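Local coordinates for protein GDP-L-fucose synthase (Campylobacter jejuni subsp. jejuni serotype O:2, PDB 7M13) that probably acts as a GDP-D-glycero-L-gluco-heptose synthase, a short-chain dehydrogenase/reductase that uses NADPH to make a capsular sugar nucleotide, at residues P186-K191 against E289-V294. Residues are numbered along the deposited sequence; the frame is centred on the assembly and turned at random.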
loop_
_atom_site.group_PDB
_atom_site.type_symbol
_atom_site.label_atom_id
_atom_site.label_comp_id
_atom_site.label_asym_id
_atom_site.label_seq_id
_atom_site.Cartn_x
_atom_site.Cartn_y
_atom_site.Cartn_z
ATOM N N PRO B 186 -9.712 25.165 12.484
ATOM C CA PRO B 186 -8.806 26.276 12.777
ATOM C C PRO B 186 -8.961 27.453 11.809
ATOM O O PRO B 186 -8.933 28.575 12.288
ATOM C CB PRO B 186 -7.405 25.643 12.688
ATOM C CG PRO B 186 -7.670 24.197 13.094
ATOM C CD PRO B 186 -8.997 23.874 12.436
ATOM N N ALA B 187 -9.157 27.181 10.518
ATOM C CA ALA B 187 -9.302 28.219 9.464
ATOM C C ALA B 187 -10.637 28.940 9.632
ATOM O O ALA B 187 -10.660 30.174 9.484
ATOM C CB ALA B 187 -9.217 27.624 8.085
ATOM N N LEU B 188 -11.711 28.198 9.918
ATOM C CA LEU B 188 -13.042 28.792 10.179
ATOM C C LEU B 188 -12.923 29.769 11.356
ATOM O O LEU B 188 -13.411 30.910 11.231
ATOM C CB LEU B 188 -14.045 27.666 10.459
ATOM C CG LEU B 188 -15.516 28.078 10.458
ATOM C CD1 LEU B 188 -15.892 28.793 9.172
ATOM C CD2 LEU B 188 -16.391 26.853 10.654
ATOM N N LEU B 189 -12.301 29.356 12.462
ATOM C CA LEU B 189 -12.116 30.230 13.647
ATOM C C LEU B 189 -11.402 31.496 13.169
ATOM O O LEU B 189 -11.863 32.607 13.534
ATOM C CB LEU B 189 -11.312 29.510 14.730
ATOM C CG LEU B 189 -11.093 30.312 16.010
ATOM C CD1 LEU B 189 -12.423 30.708 16.638
ATOM C CD2 LEU B 189 -10.252 29.528 17.003
ATOM N N ARG B 190 -10.358 31.348 12.344
ATOM C CA ARG B 190 -9.543 32.510 11.904
ATOM C C ARG B 190 -10.372 33.400 10.980
ATOM O O ARG B 190 -10.224 34.629 11.083
ATOM C CB ARG B 190 -8.246 32.104 11.202
ATOM C CG ARG B 190 -7.276 33.271 11.057
ATOM C CD ARG B 190 -5.871 32.848 10.685
ATOM N NE ARG B 190 -5.016 33.988 10.377
ATOM C CZ ARG B 190 -3.787 33.894 9.883
ATOM N NH1 ARG B 190 -3.090 34.989 9.637
ATOM N NH2 ARG B 190 -3.252 32.709 9.648
ATOM N N LYS B 191 -11.204 32.816 10.120
ATOM C CA LYS B 191 -12.056 33.586 9.171
ATOM C C LYS B 191 -12.996 34.506 9.957
ATOM O O LYS B 191 -13.121 35.698 9.591
ATOM C CB LYS B 191 -12.878 32.651 8.279
ATOM C CG LYS B 191 -12.133 32.054 7.089
ATOM C CD LYS B 191 -13.046 31.367 6.075
ATOM C CE LYS B 191 -14.169 32.254 5.571
ATOM N NZ LYS B 191 -14.818 31.715 4.348
ATOM N N GLU B 289 -23.929 24.640 11.217
ATOM C CA GLU B 289 -23.944 24.519 12.696
ATOM C C GLU B 289 -22.569 24.902 13.250
ATOM O O GLU B 289 -22.508 25.592 14.264
ATOM C CB GLU B 289 -24.319 23.097 13.126
ATOM C CG GLU B 289 -25.775 22.747 12.829
ATOM C CD GLU B 289 -26.159 21.274 12.881
ATOM O OE1 GLU B 289 -27.361 20.987 13.093
ATOM O OE2 GLU B 289 -25.283 20.415 12.690
ATOM N N VAL B 290 -21.490 24.435 12.623
ATOM C CA VAL B 290 -20.110 24.741 13.087
ATOM C C VAL B 290 -19.846 26.238 12.913
ATOM O O VAL B 290 -19.322 26.842 13.863
ATOM C CB VAL B 290 -19.063 23.905 12.332
ATOM C CG1 VAL B 290 -17.649 24.275 12.764
ATOM C CG2 VAL B 290 -19.319 22.432 12.539
ATOM N N ALA B 291 -20.185 26.797 11.757
ATOM C CA ALA B 291 -19.967 28.239 11.486
ATOM C C ALA B 291 -20.731 29.076 12.516
ATOM O O ALA B 291 -20.130 30.009 13.050
ATOM C CB ALA B 291 -20.321 28.589 10.073
ATOM N N LEU B 292 -21.977 28.727 12.854
ATOM C CA LEU B 292 -22.730 29.507 13.873
ATOM C C LEU B 292 -22.030 29.378 15.221
ATOM O O LEU B 292 -21.958 30.370 15.952
ATOM C CB LEU B 292 -24.179 29.022 13.955
ATOM C CG LEU B 292 -25.041 29.297 12.730
ATOM C CD1 LEU B 292 -26.415 28.656 12.899
ATOM C CD2 LEU B 292 -25.153 30.793 12.473
ATOM N N MET B 293 -21.540 28.188 15.569
ATOM C CA MET B 293 -20.809 28.007 16.838
ATOM C C MET B 293 -19.637 28.979 16.828
ATOM O O MET B 293 -19.369 29.618 17.850
ATOM C CB MET B 293 -20.222 26.603 16.984
ATOM C CG MET B 293 -21.156 25.582 17.499
ATOM S SD MET B 293 -20.204 24.027 17.684
ATOM C CE MET B 293 -21.581 22.911 17.921
ATOM N N VAL B 294 -18.896 28.992 15.729
ATOM C CA VAL B 294 -17.647 29.795 15.673
ATOM C C VAL B 294 -18.034 31.270 15.786
ATOM O O VAL B 294 -17.388 31.977 16.583
ATOM C CB VAL B 294 -16.840 29.515 14.400
ATOM C CG1 VAL B 294 -15.715 30.525 14.258
ATOM C CG2 VAL B 294 -16.303 28.088 14.407
#
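Two helices of the smaller, C-terminal lobe of an extended short-chain dehydrogenase/reductase, the lobe that in this family binds the nucleotide sugar, cross at -48° with their local axes 9.8 Å apart. The charged side chains of 186-191 are engaged elsewhere: Arg190 forms a salt bridge with Asp209, and Lys191, a predicted substrate-binding residue, gives NZ to the carbonyls of Phe225 and Glu233. Apolar packing carries the whole interface between 186-191 and 289-294; no hydrogen bond spans it. Leu188 makes most of the contact: with CG anti to the backbone N (chi1 -168°) and chi2 54°, its CD2 lies 3.6 Å from Val290 CG1. The same methyl lies 3.9 Å from Ala291 CA, consistent with the small side chain of Ala291. From helix 287-298, Val294 points toward 186-191, with CG2 4.0 Å from Leu188 CD2, so Val290, Ala291 and Val294 all touch that methyl. Ile234 of strand 231-235 touches both Leu188 and Ala291. Leu189 CD1 lies 4.1 Å from Val294 CG1; the same side chain also touches Met342 and Tyr343 of helix 335-347. Val294 CG1, anti to its own backbone N, rests against the main chain of 186-191, 3.7 Å from Leu189 CA and 3.8 Å from Leu188 O.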